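Local coordinates for epidermin biosynthesis protein EpiD (Staphylococcus aureus, PDB 3QJG) that binds flavin mononucleotide and probably catalyses the oxidative decarboxylation of the carboxy-terminal end of the epidermin precursor peptide, at residues A[5-10]-A[32-37]; A[9-14]-A[78-83]; A[117-122]-A[161-166]. All coordinates share one frame; numbering follows the deposited sequence. Where two conformers were deposited one is given.

Contact 1 of 3, residues A[5-10]-A[32-37]; sequences GENVLI and FDEVNV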
loop_
_atom_site.group_PDB
_atom_site.type_symbol
_atom_site.label_atom_id
_atom_site.label_comp_id
_atom_site.label_asym_id
_atom_site.label_seq_id
_atom_site.Cartn_x
_atom_site.Cartn_y
_atom_site.Cartn_z
ATOM N N GLY A 5 -10.234 -38.270 -26.516
ATOM C CA GLY A 5 -9.580 -37.232 -25.661
ATOM C C GLY A 5 -9.088 -35.948 -26.329
ATOM O O GLY A 5 -7.929 -35.528 -26.111
ATOM N N GLU A 6 -9.956 -35.289 -27.092
ATOM C CA GLU A 6 -9.673 -33.931 -27.560
ATOM C C GLU A 6 -9.799 -32.879 -26.398
ATOM O O GLU A 6 -10.596 -33.064 -25.474
ATOM C CB GLU A 6 -10.654 -33.544 -28.679
ATOM C CG GLU A 6 -10.574 -34.282 -30.033
ATOM C CD GLU A 6 -10.993 -33.381 -31.222
ATOM O OE1 GLU A 6 -11.969 -32.593 -31.106
ATOM O OE2 GLU A 6 -10.311 -33.440 -32.282
ATOM N N ASN A 7 -9.066 -31.752 -26.505
ATOM C CA ASN A 7 -9.206 -30.614 -25.598
ATOM C C ASN A 7 -9.677 -29.391 -26.317
ATOM O O ASN A 7 -9.226 -29.104 -27.459
ATOM C CB ASN A 7 -7.886 -30.274 -24.978
ATOM C CG ASN A 7 -7.285 -31.421 -24.201
ATOM O OD1 ASN A 7 -7.987 -32.218 -23.564
ATOM N ND2 ASN A 7 -5.973 -31.498 -24.240
ATOM N N VAL A 8 -10.546 -28.621 -25.669
ATOM C CA VAL A 8 -11.000 -27.363 -26.302
ATOM C C VAL A 8 -10.610 -26.234 -25.361
ATOM O O VAL A 8 -10.568 -26.432 -24.158
ATOM C CB VAL A 8 -12.506 -27.333 -26.538
ATOM C CG1 VAL A 8 -13.252 -27.563 -25.200
ATOM C CG2 VAL A 8 -12.913 -25.992 -27.203
ATOM N N LEU A 9 -10.273 -25.086 -25.917
ATOM C CA LEU A 9 -9.984 -23.939 -25.119
ATOM C C LEU A 9 -11.058 -22.933 -25.444
ATOM O O LEU A 9 -11.307 -22.671 -26.638
ATOM C CB LEU A 9 -8.587 -23.381 -25.433
ATOM C CG LEU A 9 -8.164 -22.042 -24.808
ATOM C CD1 LEU A 9 -8.141 -22.112 -23.236
ATOM C CD2 LEU A 9 -6.789 -21.621 -25.395
ATOM N N ILE A 10 -11.692 -22.368 -24.398
ATOM C CA ILE A 10 -12.631 -21.273 -24.596
ATOM C C ILE A 10 -11.944 -19.964 -24.311
ATOM O O ILE A 10 -11.403 -19.779 -23.251
ATOM C CB ILE A 10 -13.857 -21.368 -23.671
ATOM C CG1 ILE A 10 -14.595 -22.687 -23.876
ATOM C CG2 ILE A 10 -14.810 -20.189 -23.895
ATOM C CD1 ILE A 10 -15.408 -23.123 -22.623
ATOM N N PHE A 32 -15.564 -33.188 -24.870
ATOM C CA PHE A 32 -14.114 -32.962 -24.794
ATOM C C PHE A 32 -13.541 -33.408 -23.473
ATOM O O PHE A 32 -14.197 -33.317 -22.451
ATOM C CB PHE A 32 -13.839 -31.492 -24.996
ATOM C CG PHE A 32 -14.084 -31.015 -26.384
ATOM C CD1 PHE A 32 -13.152 -31.243 -27.385
ATOM C CD2 PHE A 32 -15.237 -30.316 -26.689
ATOM C CE1 PHE A 32 -13.381 -30.767 -28.695
ATOM C CE2 PHE A 32 -15.470 -29.823 -27.985
ATOM C CZ PHE A 32 -14.547 -30.066 -28.991
ATOM N N ASP A 33 -12.319 -33.911 -23.469
ATOM C CA ASP A 33 -11.677 -34.331 -22.223
ATOM C C ASP A 33 -11.476 -33.131 -21.294
ATOM O O ASP A 33 -12.113 -33.021 -20.277
ATOM C CB ASP A 33 -10.330 -35.018 -22.488
ATOM C CG ASP A 33 -9.811 -35.759 -21.267
ATOM O OD1 ASP A 33 -10.539 -35.808 -20.249
ATOM O OD2 ASP A 33 -8.677 -36.297 -21.311
ATOM N N GLU A 34 -10.591 -32.224 -21.657
ATOM C CA GLU A 34 -10.387 -31.017 -20.865
ATOM C C GLU A 34 -11.137 -29.903 -21.540
ATOM O O GLU A 34 -11.117 -29.796 -22.769
ATOM C CB GLU A 34 -8.917 -30.591 -20.778
ATOM C CG GLU A 34 -8.059 -31.395 -19.810
ATOM C CD GLU A 34 -6.612 -30.862 -19.786
ATOM O OE1 GLU A 34 -6.314 -29.777 -20.364
ATOM O OE2 GLU A 34 -5.761 -31.507 -19.174
ATOM N N VAL A 35 -11.789 -29.061 -20.739
ATOM C CA VAL A 35 -12.313 -27.792 -21.261
ATOM C C VAL A 35 -11.622 -26.738 -20.411
ATOM O O VAL A 35 -11.803 -26.719 -19.201
ATOM C CB VAL A 35 -13.841 -27.658 -21.096
ATOM C CG1 VAL A 35 -14.282 -26.243 -21.513
ATOM C CG2 VAL A 35 -14.597 -28.750 -21.901
ATOM N N ASN A 36 -10.828 -25.887 -21.054
ATOM C CA ASN A 36 -9.978 -24.890 -20.413
ATOM C C ASN A 36 -10.407 -23.523 -20.855
ATOM O O ASN A 36 -11.076 -23.389 -21.879
ATOM C CB ASN A 36 -8.512 -25.080 -20.856
ATOM C CG ASN A 36 -7.973 -26.451 -20.426
ATOM O OD1 ASN A 36 -8.254 -26.854 -19.332
ATOM N ND2 ASN A 36 -7.236 -27.171 -21.312
ATOM N N VAL A 37 -10.011 -22.510 -20.089
ATOM C CA VAL A 37 -10.511 -21.194 -20.305
ATOM C C VAL A 37 -9.439 -20.187 -20.130
ATOM O O VAL A 37 -8.598 -20.357 -19.252
ATOM C CB VAL A 37 -11.638 -20.906 -19.296
ATOM C CG1 VAL A 37 -12.213 -19.528 -19.537
ATOM C CG2 VAL A 37 -12.720 -21.947 -19.463
#

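Contact 2 of 3, residues A[9-14]-A[78-83]; sequences LICLCG and DKIIIL. With FMN (flavin mononucleotide), chain M.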
loop_
_atom_site.group_PDB
_atom_site.type_symbol
_atom_site.label_atom_id
_atom_site.label_comp_id
_atom_site.label_asym_id
_atom_site.label_seq_id
_atom_site.Cartn_x
_atom_site.Cartn_y
_atom_site.Cartn_z
ATOM N N LEU A 9 -10.273 -25.086 -25.917
ATOM C CA LEU A 9 -9.984 -23.939 -25.119
ATOM C C LEU A 9 -11.058 -22.933 -25.444
ATOM O O LEU A 9 -11.307 -22.671 -26.638
ATOM C CB LEU A 9 -8.587 -23.381 -25.433
ATOM C CG LEU A 9 -8.164 -22.042 -24.808
ATOM C CD1 LEU A 9 -8.141 -22.112 -23.236
ATOM C CD2 LEU A 9 -6.789 -21.621 -25.395
ATOM N N ILE A 10 -11.692 -22.368 -24.398
ATOM C CA ILE A 10 -12.631 -21.273 -24.596
ATOM C C ILE A 10 -11.944 -19.964 -24.311
ATOM O O ILE A 10 -11.403 -19.779 -23.251
ATOM C CB ILE A 10 -13.857 -21.368 -23.671
ATOM C CG1 ILE A 10 -14.595 -22.687 -23.876
ATOM C CG2 ILE A 10 -14.810 -20.189 -23.895
ATOM C CD1 ILE A 10 -15.408 -23.123 -22.623
ATOM N N CYS A 11 -11.987 -19.057 -25.269
ATOM C CA CYS A 11 -11.464 -17.719 -25.101
ATOM C C CYS A 11 -12.616 -16.751 -24.819
ATOM O O CYS A 11 -13.450 -16.577 -25.650
ATOM C CB CYS A 11 -10.673 -17.334 -26.358
ATOM S SG CYS A 11 -9.305 -18.522 -26.698
ATOM N N LEU A 12 -12.655 -16.131 -23.642
ATOM C CA LEU A 12 -13.742 -15.220 -23.259
ATOM C C LEU A 12 -13.340 -13.777 -23.517
ATOM O O LEU A 12 -12.294 -13.381 -23.116
ATOM C CB LEU A 12 -13.977 -15.286 -21.764
ATOM C CG LEU A 12 -14.411 -16.586 -21.172
ATOM C CD1 LEU A 12 -14.485 -16.451 -19.691
ATOM C CD2 LEU A 12 -15.728 -16.906 -21.838
ATOM N N CYS A 13 -14.215 -12.982 -24.074
ATOM C CA CYS A 13 -13.898 -11.589 -24.295
ATOM C C CYS A 13 -14.792 -10.678 -23.408
ATOM O O CYS A 13 -15.670 -11.162 -22.672
ATOM C CB CYS A 13 -14.061 -11.283 -25.756
ATOM S SG CYS A 13 -12.952 -12.150 -26.899
ATOM N N GLY A 14 -14.586 -9.372 -23.526
ATOM C CA GLY A 14 -15.285 -8.343 -22.740
ATOM C C GLY A 14 -16.727 -8.006 -23.114
ATOM O O GLY A 14 -17.042 -6.966 -23.756
ATOM N N ASP A 78 -7.123 -29.158 -29.453
ATOM C CA ASP A 78 -7.560 -29.547 -30.757
ATOM C C ASP A 78 -8.456 -28.473 -31.298
ATOM O O ASP A 78 -8.456 -28.221 -32.478
ATOM C CB ASP A 78 -8.308 -30.844 -30.645
ATOM C CG ASP A 78 -7.455 -31.920 -30.042
ATOM O OD1 ASP A 78 -6.615 -32.471 -30.774
ATOM O OD2 ASP A 78 -7.554 -32.151 -28.828
ATOM N N LYS A 79 -9.240 -27.834 -30.427
ATOM C CA LYS A 79 -10.182 -26.802 -30.886
ATOM C C LYS A 79 -9.978 -25.617 -29.995
ATOM O O LYS A 79 -9.778 -25.800 -28.797
ATOM C CB LYS A 79 -11.655 -27.275 -30.810
ATOM C CG LYS A 79 -11.952 -28.506 -31.641
ATOM C CD LYS A 79 -11.678 -28.272 -33.130
ATOM C CE LYS A 79 -12.015 -29.507 -34.006
ATOM N NZ LYS A 79 -11.888 -29.149 -35.440
ATOM N N ILE A 80 -9.977 -24.436 -30.602
ATOM C CA ILE A 80 -9.963 -23.218 -29.887
ATOM C C ILE A 80 -11.124 -22.407 -30.373
ATOM O O ILE A 80 -11.302 -22.214 -31.632
ATOM C CB ILE A 80 -8.635 -22.410 -30.116
ATOM C CG1 ILE A 80 -7.462 -23.323 -29.703
ATOM C CG2 ILE A 80 -8.693 -21.087 -29.362
ATOM C CD1 ILE A 80 -6.071 -22.794 -29.856
ATOM N N ILE A 81 -11.904 -21.913 -29.409
ATOM C CA ILE A 81 -13.087 -21.119 -29.698
ATOM C C ILE A 81 -13.046 -19.747 -29.028
ATOM O O ILE A 81 -12.641 -19.609 -27.885
ATOM C CB ILE A 81 -14.400 -21.848 -29.362
ATOM C CG1 ILE A 81 -14.724 -21.938 -27.869
ATOM C CG2 ILE A 81 -14.412 -23.339 -29.903
ATOM C CD1 ILE A 81 -16.114 -22.551 -27.678
ATOM N N ILE A 82 -13.464 -18.709 -29.746
ATOM C CA ILE A 82 -13.666 -17.452 -29.076
ATOM C C ILE A 82 -15.178 -17.251 -28.814
ATOM O O ILE A 82 -15.988 -17.088 -29.749
ATOM C CB ILE A 82 -13.044 -16.289 -29.848
ATOM C CG1 ILE A 82 -11.651 -16.659 -30.354
ATOM C CG2 ILE A 82 -12.979 -15.074 -28.950
ATOM C CD1 ILE A 82 -10.992 -15.597 -31.137
ATOM N N LEU A 83 -15.568 -17.288 -27.541
ATOM C CA LEU A 83 -16.986 -17.238 -27.170
ATOM C C LEU A 83 -17.166 -16.613 -25.784
ATOM O O LEU A 83 -16.672 -17.171 -24.785
ATOM C CB LEU A 83 -17.598 -18.652 -27.180
ATOM C CG LEU A 83 -19.125 -18.644 -27.139
ATOM C CD1 LEU A 83 -19.747 -19.929 -27.654
ATOM C CD2 LEU A 83 -19.646 -18.299 -25.752
HETATM N N1 FMN M . -18.027 -5.412 -26.997
HETATM C C2 FMN M . -18.391 -6.357 -27.921
HETATM O O2 FMN M . -17.791 -6.419 -28.988
HETATM N N3 FMN M . -19.434 -7.192 -27.681
HETATM C C4 FMN M . -20.138 -7.118 -26.518
HETATM O O4 FMN M . -21.057 -7.894 -26.402
HETATM C C4A FMN M . -19.808 -6.166 -25.557
HETATM N N5 FMN M . -20.484 -6.058 -24.359
HETATM C C5A FMN M . -20.076 -5.152 -23.432
HETATM C C6 FMN M . -20.791 -5.012 -22.250
HETATM C C7 FMN M . -20.380 -4.091 -21.308
HETATM C C7M FMN M . -21.094 -3.924 -19.998
HETATM C C8 FMN M . -19.264 -3.289 -21.571
HETATM C C8M FMN M . -18.796 -2.224 -20.609
HETATM C C9 FMN M . -18.585 -3.391 -22.767
HETATM C C9A FMN M . -18.983 -4.325 -23.712
HETATM N N10 FMN M . -18.304 -4.405 -24.927
HETATM C C10 FMN M . -18.720 -5.327 -25.825
HETATM C "C1'" FMN M . -17.119 -3.550 -25.296
HETATM C "C2'" FMN M . -15.820 -4.339 -25.154
HETATM O "O2'" FMN M . -15.752 -4.954 -23.853
HETATM C "C3'" FMN M . -14.720 -3.390 -25.461
HETATM O "O3'" FMN M . -14.765 -2.954 -26.841
HETATM C "C4'" FMN M . -13.357 -4.005 -25.143
HETATM O "O4'" FMN M . -12.314 -3.144 -25.568
HETATM C "C5'" FMN M . -13.106 -5.288 -25.863
HETATM O "O5'" FMN M . -11.929 -5.828 -25.292
HETATM P P FMN M . -11.519 -7.366 -25.520
HETATM O O1P FMN M . -10.044 -7.455 -25.284
HETATM O O2P FMN M . -11.880 -7.753 -26.918
HETATM O O3P FMN M . -12.032 -8.343 -24.547
#

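Contact 3 of 3, residues A[117-122]-A[161-166]; sequences PNMNLR and KNVVAP. With FMN (flavin mononucleotide), chain M.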
loop_
_atom_site.group_PDB
_atom_site.type_symbol
_atom_site.label_atom_id
_atom_site.label_comp_id
_atom_site.label_asym_id
_atom_site.label_seq_id
_atom_site.Cartn_x
_atom_site.Cartn_y
_atom_site.Cartn_z
ATOM N N PRO A 117 -19.205 -14.608 -32.786
ATOM C CA PRO A 117 -19.338 -13.189 -32.614
ATOM C C PRO A 117 -20.504 -12.770 -31.725
ATOM O O PRO A 117 -21.585 -13.427 -31.699
ATOM C CB PRO A 117 -19.602 -12.668 -34.028
ATOM C CG PRO A 117 -19.368 -13.775 -34.984
ATOM C CD PRO A 117 -19.291 -15.053 -34.198
ATOM N N ASN A 118 -20.306 -11.655 -31.020
ATOM C CA ASN A 118 -21.255 -11.211 -30.004
ATOM C C ASN A 118 -21.120 -9.721 -29.799
ATOM O O ASN A 118 -20.137 -9.251 -29.242
ATOM C CB ASN A 118 -21.000 -11.980 -28.713
ATOM C CG ASN A 118 -22.168 -11.868 -27.716
ATOM O OD1 ASN A 118 -22.956 -12.806 -27.574
ATOM N ND2 ASN A 118 -22.262 -10.716 -27.007
ATOM N N MET A 119 -22.057 -8.943 -30.329
ATOM C CA MET A 119 -21.857 -7.518 -30.323
ATOM C C MET A 119 -23.059 -6.790 -30.858
ATOM O O MET A 119 -23.873 -7.367 -31.572
ATOM C CB MET A 119 -20.639 -7.199 -31.164
ATOM C CG MET A 119 -20.829 -7.538 -32.653
ATOM S SD MET A 119 -19.335 -7.316 -33.633
ATOM C CE MET A 119 -18.453 -8.757 -33.169
ATOM N N ASN A 120 -23.193 -5.523 -30.494
ATOM C CA ASN A 120 -24.248 -4.685 -31.053
ATOM C C ASN A 120 -24.219 -4.745 -32.565
ATOM O O ASN A 120 -23.154 -4.769 -33.166
ATOM C CB ASN A 120 -24.068 -3.234 -30.623
ATOM C CG ASN A 120 -25.219 -2.386 -31.010
ATOM O OD1 ASN A 120 -25.169 -1.701 -32.029
ATOM N ND2 ASN A 120 -26.288 -2.439 -30.223
ATOM N N LEU A 121 -25.385 -4.792 -33.183
ATOM C CA LEU A 121 -25.468 -4.764 -34.649
ATOM C C LEU A 121 -24.624 -3.664 -35.334
ATOM O O LEU A 121 -24.098 -3.886 -36.420
ATOM C CB LEU A 121 -26.913 -4.569 -35.065
ATOM C CG LEU A 121 -27.209 -4.696 -36.546
ATOM C CD1 LEU A 121 -26.704 -6.028 -37.028
ATOM C CD2 LEU A 121 -28.716 -4.566 -36.724
ATOM N N ARG A 122 -24.495 -2.488 -34.716
ATOM C CA ARG A 122 -23.731 -1.376 -35.326
ATOM C C ARG A 122 -22.294 -1.755 -35.495
ATOM O O ARG A 122 -21.635 -1.309 -36.440
ATOM C CB ARG A 122 -23.752 -0.119 -34.442
ATOM C CG ARG A 122 -25.102 0.468 -34.288
ATOM C CD ARG A 122 -25.193 1.399 -33.100
ATOM N NE ARG A 122 -26.426 2.155 -33.265
ATOM C CZ ARG A 122 -27.519 2.064 -32.510
ATOM N NH1 ARG A 122 -27.564 1.270 -31.446
ATOM N NH2 ARG A 122 -28.579 2.807 -32.829
ATOM N N LYS A 161 -30.270 -4.386 -30.907
ATOM C CA LYS A 161 -30.061 -5.398 -31.934
ATOM C C LYS A 161 -28.632 -5.907 -31.772
ATOM O O LYS A 161 -27.710 -5.140 -31.607
ATOM C CB LYS A 161 -30.274 -4.792 -33.343
ATOM C CG LYS A 161 -31.664 -4.242 -33.585
ATOM C CD LYS A 161 -31.850 -3.702 -35.049
ATOM C CE LYS A 161 -33.321 -3.571 -35.500
ATOM N NZ LYS A 161 -33.815 -2.154 -35.499
ATOM N N ASN A 162 -28.465 -7.217 -31.810
ATOM C CA ASN A 162 -27.202 -7.843 -31.482
ATOM C C ASN A 162 -27.030 -9.027 -32.387
ATOM O O ASN A 162 -28.041 -9.632 -32.802
ATOM C CB ASN A 162 -27.278 -8.404 -30.063
ATOM C CG ASN A 162 -27.136 -7.348 -28.993
ATOM O OD1 ASN A 162 -28.074 -7.103 -28.245
ATOM N ND2 ASN A 162 -25.947 -6.713 -28.910
ATOM N N VAL A 163 -25.778 -9.331 -32.718
ATOM C CA VAL A 163 -25.392 -10.686 -33.041
ATOM C C VAL A 163 -24.973 -11.323 -31.709
ATOM O O VAL A 163 -24.266 -10.713 -30.931
ATOM C CB VAL A 163 -24.259 -10.734 -34.076
ATOM C CG1 VAL A 163 -22.904 -10.339 -33.486
ATOM C CG2 VAL A 163 -24.180 -12.072 -34.663
ATOM N N VAL A 164 -25.401 -12.544 -31.455
ATOM C CA VAL A 164 -25.207 -13.164 -30.142
ATOM C C VAL A 164 -24.596 -14.572 -30.202
ATOM O O VAL A 164 -24.713 -15.271 -31.199
ATOM C CB VAL A 164 -26.600 -13.207 -29.447
ATOM C CG1 VAL A 164 -26.533 -14.020 -28.214
ATOM C CG2 VAL A 164 -27.069 -11.782 -29.127
ATOM N N ALA A 165 -23.881 -14.972 -29.146
ATOM C CA ALA A 165 -23.354 -16.347 -29.042
ATOM C C ALA A 165 -24.536 -17.324 -29.007
ATOM O O ALA A 165 -25.561 -17.025 -28.435
ATOM C CB ALA A 165 -22.441 -16.519 -27.785
ATOM N N PRO A 166 -24.391 -18.494 -29.636
ATOM C CA PRO A 166 -25.527 -19.370 -29.722
ATOM C C PRO A 166 -25.609 -20.277 -28.523
ATOM O O PRO A 166 -24.698 -20.306 -27.689
ATOM C CB PRO A 166 -25.227 -20.183 -30.985
ATOM C CG PRO A 166 -23.709 -20.218 -31.047
ATOM C CD PRO A 166 -23.291 -18.907 -30.534
HETATM N N1 FMN M . -18.027 -5.412 -26.997
HETATM C C2 FMN M . -18.391 -6.357 -27.921
HETATM O O2 FMN M . -17.791 -6.419 -28.988
HETATM N N3 FMN M . -19.434 -7.192 -27.681
HETATM C C4 FMN M . -20.138 -7.118 -26.518
HETATM O O4 FMN M . -21.057 -7.894 -26.402
HETATM C C4A FMN M . -19.808 -6.166 -25.557
HETATM N N5 FMN M . -20.484 -6.058 -24.359
HETATM C C5A FMN M . -20.076 -5.152 -23.432
HETATM C C6 FMN M . -20.791 -5.012 -22.250
HETATM C C7 FMN M . -20.380 -4.091 -21.308
HETATM C C7M FMN M . -21.094 -3.924 -19.998
HETATM C C8 FMN M . -19.264 -3.289 -21.571
HETATM C C8M FMN M . -18.796 -2.224 -20.609
HETATM C C9 FMN M . -18.585 -3.391 -22.767
HETATM C C9A FMN M . -18.983 -4.325 -23.712
HETATM N N10 FMN M . -18.304 -4.405 -24.927
HETATM C C10 FMN M . -18.720 -5.327 -25.825
HETATM C "C1'" FMN M . -17.119 -3.550 -25.296
HETATM C "C2'" FMN M . -15.820 -4.339 -25.154
HETATM O "O2'" FMN M . -15.752 -4.954 -23.853
HETATM C "C3'" FMN M . -14.720 -3.390 -25.461
HETATM O "O3'" FMN M . -14.765 -2.954 -26.841
HETATM C "C4'" FMN M . -13.357 -4.005 -25.143
HETATM O "O4'" FMN M . -12.314 -3.144 -25.568
HETATM C "C5'" FMN M . -13.106 -5.288 -25.863
HETATM O "O5'" FMN M . -11.929 -5.828 -25.292
HETATM P P FMN M . -11.519 -7.366 -25.520
HETATM O O1P FMN M . -10.044 -7.455 -25.284
HETATM O O2P FMN M . -11.880 -7.753 -26.918
HETATM O O3P FMN M . -12.032 -8.343 -24.547
HETATM O O HOH W 1 -22.116 -16.014 -32.308
HETATM O O HOH W 2 -25.869 -4.027 -27.752
HETATM O O HOH W 3 -29.006 -1.816 -30.852
#

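Contact 1 of 3, residues A[5-10]-A[32-37]
Val-8 stands over one face of the Phe-32 ring, its CB 3.9 Å from the ring centroid and almost on the ring normal, a CH-pi contact in which the two side chains cross at about a right angle. Glu-6 reaches the same ring obliquely: its OE1 comes to 3.3 Å from Phe-32 CE1, with carboxylate and ring planes only 13° apart. CG1 of Val-8 sits between its own backbone N and carbonyl carbon (chi1 56°), where it touches both the ring and Val-35, at 3.8 Å from Val-35 CG2. Farther along, Ile-10 and Val-35 cross obliquely, and their methyls are tight at 3.5 Å between Ile-10 CD1 and Val-35 CG1. Branched aliphatic residues suit this face because helix 21-28 packs on it through Ile-25 and Leu-28.

The other face is mostly polar, with Leu-9 among the polar groups. The amide of Asn-7 is stacked with the carboxylate of Glu-34, their planes 16° apart, and Asn-7 OD1 accepts the backbone N of Glu-34 at 3.2 Å, while its ND2 donates to Lys-76 O. Asn-36 ND2 gives a nearly straight bond of 2.9 Å to Glu-34 OE1, lying in the amide plane and using the oxygen's anti lone pair. Lys-76 forms a salt bridge with the same oxygen, and His-77 NE2 is a second partner of Asn-36 ND2.

Between the faces, backbone bonds of a parallel pair run from Val-8 N to Glu-34 O, from Asn-36 N to Val-8 O and from Ile-10 N to Asn-36 O, the last at 2.8 Å. They join the two strands of a beta-alpha-beta crossover in a Rossmann-like sheet. Hydrocarbon thus meets the helix, while on the mostly polar face the Asn-36 amide N-H and the Lys-76 ammonium, both on Glu-34 OE1, would help offset its negative charge.

Contact 2 of 3, residues A[9-14]-A[78-83]
Ile-81 O takes the backbone N-H of Cys-11 at 2.8 Å, close to the line of its carbonyl bond, and the side chain of Cys-11 presses on the same oxygen, its CB 3.4 Å from Ile-81 O. Leu-9 O and Cys-11 O are used in the opposite sense. Each receives an N-H from the 78-83 segment, of Ile-81 and Leu-83 respectively, and is also approached by a CA-H, of Ile-80 and Ile-82. With Leu-9 N donating to Lys-79 O, four backbone bonds zip the strands together in parallel.

Small and branched residues fill the two faces. On one, Cys-11 SG lies 3.7 Å from Ile-80 CG2; just past the strand, Cys-13 SG reaches Ile-82 CG2 at 3.6 Å. SG of Cys-11 is anti to its carbonyl carbon (chi1 -58°), which puts the sulfur beside the backbone N and against the CG2 methyl of Ile-80, and helix 101-107 covers this side through Leu-102, Ile-105 and Cys-106. On the other, Ile-10 and Ile-81 lie side by side and point the same way, their CG1 atoms 4.1 Å apart.

Strand 7-12 is bordered by strand 34-39 on one edge and strand 79-85 on the other, as befits the inner strand of a Rossmann-like parallel sheet, a fold in which the cofactor is bound beyond the carboxy-terminal ends of the strands. The chain follows that pattern here: past Leu-12 it leaves the sheet and meets the flavin mononucleotide. Gly-14 N donates to the phosphate oxygen O3P of FMN at 2.9 Å, a backbone N-H whose partial positive charge suits an anionic oxygen. Gly-14 also has no side chain to obstruct the ribityl chain, whose O2' hydroxyl approaches Gly-14 O closely, though the modelled separation is too short to be exact. Ser-15 OG, Ser-40 OG and Thr-86 OG1 add further bonds to the cofactor.

Contact 3 of 3, residues A[117-122]-A[161-166]
Asn-118 joins the flavin to Ala-165, using both ends of its amide. Its backbone O accepts N3 of FMN at 2.7 Å, and its ND2 donates to FMN O4 at 3.1 Å, so the residue reads a donor and an acceptor on the same edge of the isoalloxazine. It belongs to the Pro-x-Met-Asn-x-x-Met-Trp sequence characteristic of this flavoprotein family, which starts at Pro-117. CG is anti to the backbone N (chi1 -164°), and the amide is fixed from behind: OD1 accepts Ala-165 N at 2.8 Å and also Asn-17 ND2. An asparagine suits the place because one flat group offers a donor to the cofactor and an acceptor to the chain.

Next outward, Met-119 and Val-163 form an antiparallel hydrogen-bonded pair, Met-119 N to Val-163 O at 2.9 Å and Val-163 N back to Met-119 O; their side chains lie side by side, pointing the same way, Met-119 CG 3.6 Å from Val-163 CG1. This ties the flavin-binding strand to strand 158-163. A water spans the backbone oxygens of Pro-117 and Val-164.

At the far end, Asn-120 is the N-cap of helix 121-124, its OD1 accepting Arg-122 N. One water accepts from Asn-120 ND2 and Asn-162 ND2, another from Asn-120 ND2 and Lys-161 N. Leu-121 lays CD2 against the aliphatic part of Lys-161, while its backbone N donates to Lys-161 O at 2.8 Å from well above the carbonyl plane.

How the contacts relate
All three contacts belong to one mixed sheet. Contacts 1 and 2 share Leu-9 and Ile-10 on strand 7-12, which pairs with strand 34-39 in the first and with strand 79-85 in the second; their centres are 10 Å apart, and Asp-78 OD2 meets Asn-7 N. Contact 3 follows later in the chain. Strand 113-120, the neighbour of 79-85, pairs there with strand 158-163. The centre of contact 3 lies 16 Å from that of contact 2 and 25 Å from that of contact 1, which is on the opposite side of the chain's centre. Contacts 2 and 3 both touch FMN, one at phosphate and ribityl, the other at the isoalloxazine; Cys-98 O of the second subunit adds a bond, so the site draws on two chains.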